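PDB 6VTJ: Non-ribosomal peptide synthetase from Methanobrevibacter ruminantium, which probably releases a peptide, carried as a thioester on the phosphopantetheine arm of its carrier domain, by reducing it with a nicotinamide cofactor in its reductase domain. Local coordinates for residues A[114-117]-A[118-122]; A[256-259]-A[260-263]; A[322-326]-A[327-331]; A[392-395]-A[396-400]; A[460-464]-A[465-469]. All coordinates share one frame; numbering follows the deposited sequence.

All five contacts are local, each between two consecutive segments, with side chains a few residues apart. Contact 1, at the surface, packs on the partly buried contact 5: helix 115-120 lies against helix 456-464, with Phe-118 CE1 3.6 Å from Ile-461 CG2. Contact 5 in turn meets contact 4 where His-392 CE1 comes 3.2 Å from Trp-469 O. Contacts 2 and 4 reach the same sheet; their centres are about 21 Å apart and their nearest atoms about 7 Å. The bound 4'-phosphopantetheine lies about 7 Å from the side chain of Met-322 in contact 3, about 8 Å from Thr-258 in contact 2 and about 12 Å from His-396 in contact 4.

Contact 1: A[114-117]-A[118-122]; sequences TWEN and FFDGE
Trp-115 packs against Phe-118 and Phe-119 as an aromatic cluster on one short surface helix, residues 115-120, a contact between side chains three and four positions apart. CG of Trp-115 stands opposite the backbone N (chi1 168°), and the indole lies along the helix toward its later residues. Its six-membered ring reaches both phenylalanines. CZ3 touches CD2 of Phe-118 at 3.7 Å, with the two ring planes inclined at 52°. CZ2 lies 3.8 Å from CD1 of Phe-119; here the planes are nearly parallel but offset, with little overlap, and it is CB of Phe-119 that sits over an indole face, toward the rim.

The helix starts at Thr-114, the N-cap, whose OG1 accepts from Asn-117 N at 3.1 Å. Successive backbone bonds follow, including Phe-119 N to Trp-115 O at 2.9 Å, and the helix ends as Gly-121 leaves helical geometry. Asn-117 turns its ND2 back to the carbonyl of Glu-112. Phe-118 is the buried member of the cluster, resting on Ile-461 and Ser-464 of helix 456-464.

On another side of the helix two acids come close, Glu-116 OE1 lying 4.5 Å from Asp-120 OD2. The cluster is held by apolar contact, whereas the neighbouring carboxylates probably repel each other mildly and may raise one another's affinity for a proton.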
loop_
_atom_site.group_PDB
_atom_site.type_symbol
_atom_site.label_atom_id
_atom_site.label_comp_id
_atom_site.label_asym_id
_atom_site.label_seq_id
_atom_site.Cartn_x
_atom_site.Cartn_y
_atom_site.Cartn_z
ATOM N N THR A 114 10.056 -11.071 20.467
ATOM C CA THR A 114 9.471 -10.599 21.711
ATOM C C THR A 114 10.170 -9.334 22.192
ATOM O O THR A 114 11.279 -9.002 21.757
ATOM C CB THR A 114 9.583 -11.663 22.798
ATOM O OG1 THR A 114 10.970 -11.960 22.987
ATOM C CG2 THR A 114 8.828 -12.943 22.379
ATOM N N TRP A 115 9.520 -8.643 23.131
ATOM C CA TRP A 115 10.211 -7.565 23.823
ATOM C C TRP A 115 11.490 -8.075 24.482
ATOM O O TRP A 115 12.514 -7.384 24.484
ATOM C CB TRP A 115 9.297 -6.917 24.868
ATOM C CG TRP A 115 10.067 -6.026 25.778
ATOM C CD1 TRP A 115 10.516 -6.324 27.041
ATOM C CD2 TRP A 115 10.525 -4.694 25.491
ATOM N NE1 TRP A 115 11.210 -5.248 27.561
ATOM C CE2 TRP A 115 11.234 -4.240 26.628
ATOM C CE3 TRP A 115 10.399 -3.839 24.389
ATOM C CZ2 TRP A 115 11.816 -2.968 26.688
ATOM C CZ3 TRP A 115 10.985 -2.571 24.448
ATOM C CH2 TRP A 115 11.685 -2.153 25.589
ATOM N N GLU A 116 11.444 -9.280 25.058
ATOM C CA GLU A 116 12.608 -9.797 25.770
ATOM C C GLU A 116 13.807 -9.910 24.842
ATOM O O GLU A 116 14.917 -9.472 25.179
ATOM C CB GLU A 116 12.280 -11.151 26.399
ATOM C CG GLU A 116 13.452 -11.764 27.167
ATOM C CD GLU A 116 13.016 -12.861 28.127
ATOM O OE1 GLU A 116 13.440 -14.012 27.923
ATOM O OE2 GLU A 116 12.259 -12.570 29.083
ATOM N N ASN A 117 13.597 -10.467 23.647
ATOM C CA ASN A 117 14.737 -10.690 22.761
ATOM C C ASN A 117 15.232 -9.396 22.134
ATOM O O ASN A 117 16.428 -9.267 21.853
ATOM C CB ASN A 117 14.370 -11.739 21.713
ATOM C CG ASN A 117 14.382 -13.137 22.305
ATOM O OD1 ASN A 117 15.110 -13.384 23.273
ATOM N ND2 ASN A 117 13.575 -14.037 21.767
ATOM N N PHE A 118 14.354 -8.405 21.943
ATOM C CA PHE A 118 14.847 -7.095 21.540
ATOM C C PHE A 118 15.709 -6.485 22.636
ATOM O O PHE A 118 16.826 -6.008 22.388
ATOM C CB PHE A 118 13.698 -6.144 21.220
ATOM C CG PHE A 118 14.119 -4.701 21.302
ATOM C CD1 PHE A 118 14.942 -4.164 20.327
ATOM C CD2 PHE A 118 13.778 -3.919 22.385
ATOM C CE1 PHE A 118 15.371 -2.848 20.403
ATOM C CE2 PHE A 118 14.211 -2.602 22.473
ATOM C CZ PHE A 118 15.000 -2.069 21.481
ATOM N N PHE A 119 15.200 -6.488 23.865
ATOM C CA PHE A 119 15.891 -5.798 24.940
ATOM C C PHE A 119 17.214 -6.482 25.280
ATOM O O PHE A 119 18.213 -5.805 25.560
ATOM C CB PHE A 119 14.978 -5.714 26.159
ATOM C CG PHE A 119 15.570 -4.958 27.296
ATOM C CD1 PHE A 119 15.556 -3.577 27.301
ATOM C CD2 PHE A 119 16.144 -5.626 28.357
ATOM C CE1 PHE A 119 16.102 -2.866 28.355
ATOM C CE2 PHE A 119 16.703 -4.918 29.413
ATOM C CZ PHE A 119 16.672 -3.535 29.405
ATOM N N ASP A 120 17.258 -7.816 25.232
ATOM C CA ASP A 120 18.489 -8.512 25.579
ATOM C C ASP A 120 19.476 -8.624 24.429
ATOM O O ASP A 120 20.660 -8.859 24.683
ATOM C CB ASP A 120 18.191 -9.925 26.078
ATOM C CG ASP A 120 17.380 -9.936 27.339
ATOM O OD1 ASP A 120 17.344 -8.909 28.064
ATOM O OD2 ASP A 120 16.765 -10.990 27.599
ATOM N N GLY A 121 19.023 -8.473 23.172
ATOM C CA GLY A 121 19.894 -8.694 22.038
ATOM C C GLY A 121 20.872 -7.560 21.771
ATOM O O GLY A 121 20.790 -6.462 22.330
ATOM N N GLU A 122 21.831 -7.853 20.892
ATOM C CA GLU A 122 22.766 -6.845 20.407
ATOM C C GLU A 122 22.231 -6.241 19.109
ATOM O O GLU A 122 21.864 -6.961 18.177
ATOM C CB GLU A 122 24.163 -7.452 20.204
ATOM C CG GLU A 122 24.159 -8.959 20.034
#

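Contact 2: A[256-259]-A[260-263]; sequences ISTI and SVLS
With chi1 at 172°, Thr-258 holds OG1 opposite its own backbone N, where the hydroxyl faces the start of the next turn. Ser-260 has chi1 at -62°, which swings OG to the side of its own N and back toward that threonine. Thr-258 OG1 accepts a well-aligned bond from Ser-260 N at 3.0 Å, with an angle of 162° at the hydrogen, which makes an ST turn, and a weak one from Ser-260 OG at 3.4 Å. One oxygen thus takes both amide and hydroxyl of the same serine.

Strand 252-258 of the central, largely parallel sheet of this Rossmann-like reductase ends here and passes into a 3-10 turn. The side chain of Thr-258, about 8 Å from the bound phosphopantetheine, touches Tyr-292 and Lys-296 of helix 291-308, consistent with the Ser/Thr-Tyr-Lys constellation and YxxxK spacing of short-chain dehydrogenase/reductases.

Within the turn Leu-262 N bonds to Ile-259 O at 3.2 Å, while Val-261 N makes a weak bond to Thr-258 O. Leu-262 then centres an inverse gamma turn. A water donates to Ile-259 O at 2.8 Å and to Leu-262 O at 3.2 Å. Thr-258 CG2 meets Val-261 CG1 obliquely at 3.9 Å.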
loop_
_atom_site.group_PDB
_atom_site.type_symbol
_atom_site.label_atom_id
_atom_site.label_comp_id
_atom_site.label_asym_id
_atom_site.label_seq_id
_atom_site.Cartn_x
_atom_site.Cartn_y
_atom_site.Cartn_z
ATOM N N ILE A 256 9.875 -3.870 3.267
ATOM C CA ILE A 256 8.781 -3.009 3.691
ATOM C C ILE A 256 7.489 -3.694 3.296
ATOM O O ILE A 256 7.299 -4.045 2.131
ATOM C CB ILE A 256 8.874 -1.611 3.066
ATOM C CG1 ILE A 256 10.279 -1.022 3.269
ATOM C CG2 ILE A 256 7.737 -0.734 3.594
ATOM C CD1 ILE A 256 10.772 -1.018 4.757
ATOM N N SER A 257 6.610 -3.904 4.272
ATOM C CA SER A 257 5.383 -4.650 4.034
ATOM C C SER A 257 4.182 -3.786 4.403
ATOM O O SER A 257 4.306 -2.563 4.526
ATOM C CB SER A 257 5.388 -5.954 4.839
ATOM O OG SER A 257 4.383 -6.864 4.384
ATOM N N THR A 258 3.016 -4.395 4.557
ATOM C CA THR A 258 1.810 -3.660 4.891
ATOM C C THR A 258 1.142 -4.320 6.087
ATOM O O THR A 258 1.147 -5.549 6.218
ATOM C CB THR A 258 0.815 -3.583 3.689
ATOM O OG1 THR A 258 -0.420 -3.015 4.130
ATOM C CG2 THR A 258 0.518 -4.973 3.103
ATOM N N ILE A 259 0.590 -3.491 6.970
ATOM C CA ILE A 259 -0.222 -3.994 8.066
ATOM C C ILE A 259 -1.448 -4.736 7.554
ATOM O O ILE A 259 -2.040 -5.536 8.287
ATOM C CB ILE A 259 -0.631 -2.826 8.993
ATOM C CG1 ILE A 259 -1.013 -3.338 10.387
ATOM C CG2 ILE A 259 -1.776 -1.997 8.359
ATOM C CD1 ILE A 259 0.113 -4.087 11.084
ATOM N N SER A 260 -1.855 -4.488 6.307
ATOM C CA SER A 260 -3.060 -5.107 5.768
ATOM C C SER A 260 -2.931 -6.612 5.563
ATOM O O SER A 260 -3.936 -7.236 5.209
ATOM C CB SER A 260 -3.442 -4.468 4.431
ATOM O OG SER A 260 -3.737 -3.093 4.616
ATOM N N VAL A 261 -1.747 -7.210 5.759
ATOM C CA VAL A 261 -1.684 -8.665 5.651
ATOM C C VAL A 261 -2.464 -9.311 6.776
ATOM O O VAL A 261 -2.984 -10.413 6.604
ATOM C CB VAL A 261 -0.242 -9.217 5.597
ATOM C CG1 VAL A 261 0.496 -8.699 4.372
ATOM C CG2 VAL A 261 0.509 -8.926 6.882
ATOM N N LEU A 262 -2.578 -8.647 7.937
ATOM C CA LEU A 262 -3.543 -9.050 8.965
ATOM C C LEU A 262 -4.910 -8.505 8.548
ATOM O O LEU A 262 -5.403 -7.492 9.046
ATOM C CB LEU A 262 -3.120 -8.548 10.333
ATOM C CG LEU A 262 -1.649 -8.810 10.637
ATOM C CD1 LEU A 262 -1.298 -8.303 12.015
ATOM C CD2 LEU A 262 -1.293 -10.302 10.500
ATOM N N SER A 263 -5.530 -9.191 7.592
ATOM C CA SER A 263 -6.596 -8.583 6.813
ATOM C C SER A 263 -7.980 -8.739 7.422
ATOM O O SER A 263 -8.863 -7.948 7.095
ATOM C CB SER A 263 -6.613 -9.178 5.403
ATOM O OG SER A 263 -6.766 -10.590 5.461
HETATM O O HOH W 1 -4.480 -4.382 9.128
#

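Contact 3: A[322-326]-A[327-331]; sequences MSRYS and DGVFQ
The guanidinium of Arg-324 has Val-329 CB over one face, toward the rim, and the carboxylate of Asp-327 at its edge. The other flat group, the Phe-330 ring, has Gln-331 CG over one face and meets Phe-137 edge-to-face. The grip on Asp-327 is side-on through two nitrogens: NE donates to OD1 and NH2 to OD2, each at 2.8 Å. NH2 meets the syn lone pair of OD2 close to the guanidinium plane, whereas OD1 lies 20° out of it; the two flat groups are turned 43° against each other. A bend at chi3 (-68°) turns the end of the arginine alongside Val-329.

Asp-327 OD1 also accepts from Val-329 N at 3.2 Å, from above the carboxylate plane, which makes an Asx turn. Arg-324 N bonds to Val-329 O at 3.0 Å, and positive phi at Gly-328 goes with the bend that brings its N 2.9 Å from Arg-324 O. A water bridges Ser-323 OG and Gly-328 O. The Met-322 sulfur lies obliquely beside the Phe-330 ring, a Met-aromatic contact with Met-322 CE 3.9 Å from Phe-330 CE1.

Arg-324 NH1 bonds to His-141 NE2 and Tyr-177 O. The loop starts from Met-322 at the end of strand 313-322 and leads to helix 338-349; Met-322 and Phe-330 touch Asn-337 of the phosphopantetheine pocket, and Tyr-476, Leu-480 and Tyr-483 of helix 474-485 pack on it.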
loop_
_atom_site.group_PDB
_atom_site.type_symbol
_atom_site.label_atom_id
_atom_site.label_comp_id
_atom_site.label_asym_id
_atom_site.label_seq_id
_atom_site.Cartn_x
_atom_site.Cartn_y
_atom_site.Cartn_z
ATOM N N MET A 322 1.251 8.966 4.964
ATOM C CA MET A 322 0.693 10.305 4.807
ATOM C C MET A 322 1.799 11.360 4.709
ATOM O O MET A 322 2.995 11.069 4.804
ATOM C CB MET A 322 -0.265 10.607 5.966
ATOM C CG MET A 322 -1.625 9.911 5.782
ATOM S SD MET A 322 -2.581 10.659 4.445
ATOM C CE MET A 322 -2.573 9.436 3.105
ATOM N N SER A 323 1.366 12.605 4.540
ATOM C CA SER A 323 2.260 13.721 4.246
ATOM C C SER A 323 3.248 13.979 5.376
ATOM O O SER A 323 2.988 13.676 6.550
ATOM C CB SER A 323 1.440 14.987 4.001
ATOM O OG SER A 323 0.316 14.666 3.217
ATOM N N ARG A 324 4.382 14.578 5.002
ATOM C CA ARG A 324 5.429 14.914 5.963
ATOM C C ARG A 324 4.866 15.694 7.137
ATOM O O ARG A 324 4.024 16.588 6.974
ATOM C CB ARG A 324 6.545 15.735 5.309
ATOM C CG ARG A 324 7.417 14.940 4.368
ATOM C CD ARG A 324 8.772 15.582 4.164
ATOM N NE ARG A 324 8.713 16.847 3.422
ATOM C CZ ARG A 324 9.143 17.006 2.172
ATOM N NH1 ARG A 324 9.638 15.970 1.511
ATOM N NH2 ARG A 324 9.072 18.196 1.574
ATOM N N TYR A 325 5.342 15.337 8.325
ATOM C CA TYR A 325 5.010 16.098 9.522
ATOM C C TYR A 325 5.558 17.519 9.449
ATOM O O TYR A 325 4.893 18.478 9.876
ATOM C CB TYR A 325 5.561 15.380 10.753
ATOM C CG TYR A 325 5.194 16.064 12.048
ATOM C CD1 TYR A 325 3.887 16.033 12.521
ATOM C CD2 TYR A 325 6.146 16.747 12.797
ATOM C CE1 TYR A 325 3.537 16.669 13.723
ATOM C CE2 TYR A 325 5.808 17.380 14.000
ATOM C CZ TYR A 325 4.511 17.334 14.457
ATOM O OH TYR A 325 4.177 17.952 15.646
ATOM N N SER A 326 6.757 17.677 8.880
ATOM C CA SER A 326 7.439 18.964 8.944
ATOM C C SER A 326 6.706 20.019 8.133
ATOM O O SER A 326 6.469 21.125 8.619
ATOM C CB SER A 326 8.884 18.827 8.460
ATOM O OG SER A 326 8.950 18.311 7.132
ATOM N N ASP A 327 6.313 19.688 6.907
ATOM C CA ASP A 327 5.790 20.704 5.997
ATOM C C ASP A 327 4.555 20.281 5.213
ATOM O O ASP A 327 4.130 21.033 4.323
ATOM C CB ASP A 327 6.883 21.126 4.999
ATOM C CG ASP A 327 7.435 19.951 4.191
ATOM O OD1 ASP A 327 6.875 18.814 4.241
ATOM O OD2 ASP A 327 8.462 20.168 3.503
ATOM N N GLY A 328 3.995 19.096 5.469
ATOM C CA GLY A 328 2.750 18.694 4.834
ATOM C C GLY A 328 2.867 18.194 3.412
ATOM O O GLY A 328 1.835 17.998 2.753
ATOM N N VAL A 329 4.077 17.961 2.916
ATOM C CA VAL A 329 4.251 17.577 1.519
ATOM C C VAL A 329 3.870 16.114 1.363
ATOM O O VAL A 329 4.341 15.256 2.119
ATOM C CB VAL A 329 5.692 17.837 1.049
ATOM C CG1 VAL A 329 5.981 17.086 -0.241
ATOM C CG2 VAL A 329 5.909 19.313 0.843
ATOM N N PHE A 330 3.041 15.832 0.357
ATOM C CA PHE A 330 2.546 14.512 0.014
ATOM C C PHE A 330 3.243 14.020 -1.255
ATOM O O PHE A 330 4.137 14.680 -1.790
ATOM C CB PHE A 330 1.021 14.570 -0.132
ATOM C CG PHE A 330 0.370 13.217 -0.183
ATOM C CD1 PHE A 330 0.683 12.246 0.764
ATOM C CD2 PHE A 330 -0.520 12.903 -1.200
ATOM C CE1 PHE A 330 0.098 10.997 0.717
ATOM C CE2 PHE A 330 -1.103 11.647 -1.277
ATOM C CZ PHE A 330 -0.802 10.686 -0.301
ATOM N N GLN A 331 2.819 12.865 -1.762
ATOM C CA GLN A 331 3.521 12.257 -2.888
ATOM C C GLN A 331 3.281 13.043 -4.186
ATOM O O GLN A 331 2.316 13.797 -4.320
ATOM C CB GLN A 331 3.097 10.790 -3.055
ATOM C CG GLN A 331 1.692 10.588 -3.553
ATOM C CD GLN A 331 1.122 9.245 -3.142
ATOM O OE1 GLN A 331 1.605 8.605 -2.207
ATOM N NE2 GLN A 331 0.080 8.813 -3.835
HETATM O O HOH W 2 -0.455 16.867 1.919
#

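Contact 4: A[392-395]-A[396-400]; sequences HYIS and HRDIV
Ser-395, the N-cap residue, and Asp-398 form a capping box at the start of helix 396-403, directly after a short, weakly bonded strand-like piece, 394-395, paired antiparallel with strand 360-365. Of its polar bonds, the straightest runs from Ser-395 N to Asp-398 OD2, 2.9 Å long with an angle of 175° at the hydrogen. The amide reaches that oxygen on its anti side, 16° out of the carboxylate plane. In return Ser-395 OG accepts from Arg-397 N at 3.2 Å, a weak and bent bond. Its chi1 of 78° sets the hydroxyl between the backbone N and the carbonyl carbon, facing the first turn. The backbone adds Ile-399 N to Ser-395 O at 3.2 Å.

Apolar packing joins Ile-394 CD1 to Ile-399 CG1 at 3.9 Å, the two side chains crossing at about a right angle. Ile-399 also bends its CD1 over one face of the His-396 ring, 4.2 Å above the plane and toward the rim. Separately, Ile-394 CB makes a van der Waals contact with the carboxylate, 3.4 Å from Asp-398 OD2.

Longer-range polar ties belong to the helix residues: His-396 ND1 bonds to Glu-359 O, and Arg-397 forms a salt bridge with Glu-412.

A carboxylate at the N-terminal end of a helix lies near the positive end of its dipole, which probably favours the ionised form of Asp-398 and strengthens its hold on Ser-395 N.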
loop_
_atom_site.group_PDB
_atom_site.type_symbol
_atom_site.label_atom_id
_atom_site.label_comp_id
_atom_site.label_asym_id
_atom_site.label_seq_id
_atom_site.Cartn_x
_atom_site.Cartn_y
_atom_site.Cartn_z
ATOM N N HIS A 392 -0.948 6.996 17.592
ATOM C CA HIS A 392 -1.963 7.964 18.031
ATOM C C HIS A 392 -3.043 8.098 16.950
ATOM O O HIS A 392 -3.075 9.053 16.163
ATOM C CB HIS A 392 -1.293 9.298 18.360
ATOM C CG HIS A 392 -0.164 9.169 19.330
ATOM N ND1 HIS A 392 1.155 9.387 18.979
ATOM C CD2 HIS A 392 -0.150 8.806 20.635
ATOM C CE1 HIS A 392 1.928 9.178 20.030
ATOM N NE2 HIS A 392 1.161 8.822 21.047
ATOM N N TYR A 393 -3.947 7.114 16.918
ATOM C CA TYR A 393 -5.001 7.073 15.907
ATOM C C TYR A 393 -5.954 8.251 16.076
ATOM O O TYR A 393 -6.237 8.688 17.196
ATOM C CB TYR A 393 -5.821 5.787 15.999
ATOM C CG TYR A 393 -5.077 4.483 15.779
ATOM C CD1 TYR A 393 -3.781 4.457 15.276
ATOM C CD2 TYR A 393 -5.686 3.274 16.084
ATOM C CE1 TYR A 393 -3.113 3.256 15.090
ATOM C CE2 TYR A 393 -5.038 2.072 15.899
ATOM C CZ TYR A 393 -3.751 2.066 15.401
ATOM O OH TYR A 393 -3.121 0.868 15.201
ATOM N N ILE A 394 -6.446 8.761 14.944
ATOM C CA ILE A 394 -7.474 9.787 14.915
ATOM C C ILE A 394 -8.708 9.194 14.243
ATOM O O ILE A 394 -8.666 8.106 13.667
ATOM C CB ILE A 394 -7.007 11.072 14.196
ATOM C CG1 ILE A 394 -6.629 10.808 12.748
ATOM C CG2 ILE A 394 -5.817 11.669 14.892
ATOM C CD1 ILE A 394 -6.272 12.087 12.006
ATOM N N SER A 395 -9.820 9.913 14.333
ATOM C CA SER A 395 -11.035 9.493 13.649
ATOM C C SER A 395 -11.339 10.448 12.507
ATOM O O SER A 395 -10.670 11.462 12.325
ATOM C CB SER A 395 -12.212 9.419 14.617
ATOM O OG SER A 395 -12.691 10.716 14.877
ATOM N N HIS A 396 -12.371 10.113 11.729
ATOM C CA HIS A 396 -12.761 10.994 10.642
ATOM C C HIS A 396 -13.473 12.239 11.144
ATOM O O HIS A 396 -13.605 13.198 10.384
ATOM C CB HIS A 396 -13.618 10.243 9.629
ATOM C CG HIS A 396 -12.811 9.376 8.712
ATOM N ND1 HIS A 396 -12.255 8.180 9.118
ATOM C CD2 HIS A 396 -12.428 9.548 7.425
ATOM C CE1 HIS A 396 -11.587 7.642 8.114
ATOM N NE2 HIS A 396 -11.668 8.455 7.077
ATOM N N ARG A 397 -13.890 12.262 12.408
ATOM C CA ARG A 397 -14.336 13.515 13.000
ATOM C C ARG A 397 -13.160 14.459 13.185
ATOM O O ARG A 397 -13.289 15.667 12.959
ATOM C CB ARG A 397 -15.036 13.261 14.337
ATOM C CG ARG A 397 -16.258 12.361 14.245
ATOM C CD ARG A 397 -16.931 12.183 15.610
ATOM N NE ARG A 397 -18.134 11.381 15.476
ATOM C CZ ARG A 397 -18.160 10.056 15.576
ATOM N NH1 ARG A 397 -17.046 9.379 15.842
ATOM N NH2 ARG A 397 -19.303 9.407 15.404
ATOM N N ASP A 398 -11.995 13.928 13.560
ATOM C CA ASP A 398 -10.803 14.763 13.635
ATOM C C ASP A 398 -10.470 15.339 12.272
ATOM O O ASP A 398 -10.187 16.548 12.131
ATOM C CB ASP A 398 -9.623 13.951 14.165
ATOM C CG ASP A 398 -9.812 13.527 15.591
ATOM O OD1 ASP A 398 -10.099 14.405 16.429
ATOM O OD2 ASP A 398 -9.667 12.317 15.881
ATOM N N ILE A 399 -10.518 14.483 11.244
ATOM C CA ILE A 399 -10.179 14.941 9.905
ATOM C C ILE A 399 -11.182 15.977 9.436
ATOM O O ILE A 399 -10.804 17.025 8.905
ATOM C CB ILE A 399 -10.093 13.761 8.927
ATOM C CG1 ILE A 399 -8.823 12.956 9.191
ATOM C CG2 ILE A 399 -10.131 14.279 7.506
ATOM C CD1 ILE A 399 -9.058 11.470 9.197
ATOM N N VAL A 400 -12.474 15.718 9.652
ATOM C CA VAL A 400 -13.497 16.653 9.190
ATOM C C VAL A 400 -13.462 17.949 9.999
ATOM O O VAL A 400 -13.728 19.021 9.454
ATOM C CB VAL A 400 -14.882 15.974 9.204
ATOM C CG1 VAL A 400 -15.998 16.996 9.189
ATOM C CG2 VAL A 400 -15.025 15.086 7.973
#

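Contact 5: A[460-464]-A[465-469]; sequences DILHS and LGFDW
Leu-462 and Phe-467 run alongside each other across a Schellman motif that ends helix 456-464. Leu-462 CD2 makes an off-centre CH-pi contact with the Phe-467 ring, 4.2 Å from the centroid and 29° from the ring normal. The other leucine methyl, CD1, approaches Trp-469 obliquely, 3.7 Å from NE1. The two aromatic residues meet as well: Phe-467 CE1 sits 3.4 Å above one face of the Trp-469 indole, near its rim, so that leucine, phenylalanine and tryptophan pack as one group. Trp-469 continues onto Tyr-368 and Val-369 of helix 366-376.

The chain reverses at Gly-466, which leaves the helix with the positive phi of the Schellman motif. Two backbone bonds return to the last turn, Phe-467 N to Leu-462 O at 2.9 Å and Gly-466 N to His-463 O, also 2.9 Å. On another flank Ile-461 and Leu-465 lie next to each other, CG2 of the isoleucine 4.0 Å from CD1 of the leucine, and Ile-461 also packs on Leu-376 and Phe-386.

At the exposed side His-463 and Asp-468 extend in the same direction, the imidazole and carboxylate planes 30° apart. A chi1 of 175° sets the histidine CG opposite its own backbone N, and the rotation about CB-CG presents ND1 to the acid: His-463 ND1 donates to the syn lone pair of Asp-468 OD1 at 2.7 Å, almost in the ring plane.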
loop_
_atom_site.group_PDB
_atom_site.type_symbol
_atom_site.label_atom_id
_atom_site.label_comp_id
_atom_site.label_asym_id
_atom_site.label_seq_id
_atom_site.Cartn_x
_atom_site.Cartn_y
_atom_site.Cartn_z
ATOM N N ASP A 460 6.811 0.104 21.733
ATOM C CA ASP A 460 7.743 0.051 22.850
ATOM C C ASP A 460 9.161 0.023 22.341
ATOM O O ASP A 460 10.034 0.768 22.834
ATOM C CB ASP A 460 7.475 -1.173 23.720
ATOM C CG ASP A 460 6.197 -1.053 24.495
ATOM O OD1 ASP A 460 5.726 0.089 24.651
ATOM O OD2 ASP A 460 5.652 -2.092 24.917
ATOM N N ILE A 461 9.397 -0.798 21.314
ATOM C CA ILE A 461 10.748 -0.953 20.811
ATOM C C ILE A 461 11.223 0.375 20.250
ATOM O O ILE A 461 12.307 0.865 20.595
ATOM C CB ILE A 461 10.798 -2.091 19.776
ATOM C CG1 ILE A 461 10.600 -3.440 20.478
ATOM C CG2 ILE A 461 12.107 -2.075 19.009
ATOM C CD1 ILE A 461 10.654 -4.674 19.539
ATOM N N LEU A 462 10.362 1.034 19.470
ATOM C CA LEU A 462 10.741 2.316 18.898
ATOM C C LEU A 462 11.040 3.304 20.010
ATOM O O LEU A 462 12.017 4.056 19.938
ATOM C CB LEU A 462 9.625 2.849 18.005
ATOM C CG LEU A 462 9.468 2.282 16.605
ATOM C CD1 LEU A 462 8.092 2.661 16.099
ATOM C CD2 LEU A 462 10.537 2.870 15.730
ATOM N N HIS A 463 10.245 3.269 21.077
ATOM C CA HIS A 463 10.491 4.222 22.142
ATOM C C HIS A 463 11.838 3.947 22.796
ATOM O O HIS A 463 12.623 4.874 23.043
ATOM C CB HIS A 463 9.380 4.183 23.172
ATOM C CG HIS A 463 9.655 5.068 24.339
ATOM N ND1 HIS A 463 9.350 6.413 24.336
ATOM C CD2 HIS A 463 10.259 4.816 25.527
ATOM C CE1 HIS A 463 9.728 6.945 25.487
ATOM N NE2 HIS A 463 10.286 6.000 26.224
ATOM N N SER A 464 12.149 2.670 23.014
ATOM C CA SER A 464 13.454 2.335 23.569
ATOM C C SER A 464 14.565 2.849 22.668
ATOM O O SER A 464 15.619 3.261 23.158
ATOM C CB SER A 464 13.537 0.827 23.794
ATOM O OG SER A 464 14.876 0.392 23.863
ATOM N N LEU A 465 14.312 2.929 21.363
ATOM C CA LEU A 465 15.288 3.397 20.391
ATOM C C LEU A 465 15.299 4.912 20.236
ATOM O O LEU A 465 16.056 5.431 19.411
ATOM C CB LEU A 465 15.023 2.737 19.028
ATOM C CG LEU A 465 15.290 1.235 19.015
ATOM C CD1 LEU A 465 14.812 0.573 17.684
ATOM C CD2 LEU A 465 16.785 0.936 19.292
ATOM N N GLY A 466 14.500 5.630 21.019
ATOM C CA GLY A 466 14.466 7.078 20.962
ATOM C C GLY A 466 13.422 7.668 20.044
ATOM O O GLY A 466 13.481 8.872 19.756
ATOM N N PHE A 467 12.450 6.876 19.599
ATOM C CA PHE A 467 11.473 7.294 18.598
ATOM C C PHE A 467 10.084 7.261 19.222
ATOM O O PHE A 467 9.645 6.211 19.708
ATOM C CB PHE A 467 11.553 6.376 17.370
ATOM C CG PHE A 467 10.528 6.669 16.307
ATOM C CD1 PHE A 467 9.189 6.379 16.505
ATOM C CD2 PHE A 467 10.919 7.211 15.087
ATOM C CE1 PHE A 467 8.249 6.659 15.529
ATOM C CE2 PHE A 467 9.975 7.495 14.097
ATOM C CZ PHE A 467 8.644 7.221 14.319
ATOM N N ASP A 468 9.389 8.399 19.195
ATOM C CA ASP A 468 7.965 8.472 19.500
ATOM C C ASP A 468 7.242 9.039 18.280
ATOM O O ASP A 468 7.803 9.859 17.539
ATOM C CB ASP A 468 7.676 9.359 20.728
ATOM C CG ASP A 468 7.896 8.643 22.060
ATOM O OD1 ASP A 468 8.394 7.520 22.075
ATOM O OD2 ASP A 468 7.548 9.214 23.124
ATOM N N TRP A 469 5.985 8.603 18.059
ATOM C CA TRP A 469 5.283 9.164 16.898
ATOM C C TRP A 469 4.708 10.545 17.229
ATOM O O TRP A 469 4.138 10.735 18.302
ATOM C CB TRP A 469 4.152 8.244 16.446
ATOM C CG TRP A 469 4.594 6.995 15.696
ATOM C CD1 TRP A 469 4.825 5.757 16.232
ATOM C CD2 TRP A 469 4.850 6.879 14.294
ATOM N NE1 TRP A 469 5.205 4.880 15.244
ATOM C CE2 TRP A 469 5.208 5.545 14.041
ATOM C CE3 TRP A 469 4.791 7.772 13.218
ATOM C CZ2 TRP A 469 5.522 5.086 12.757
ATOM C CZ3 TRP A 469 5.110 7.313 11.941
ATOM C CH2 TRP A 469 5.467 5.983 11.727
#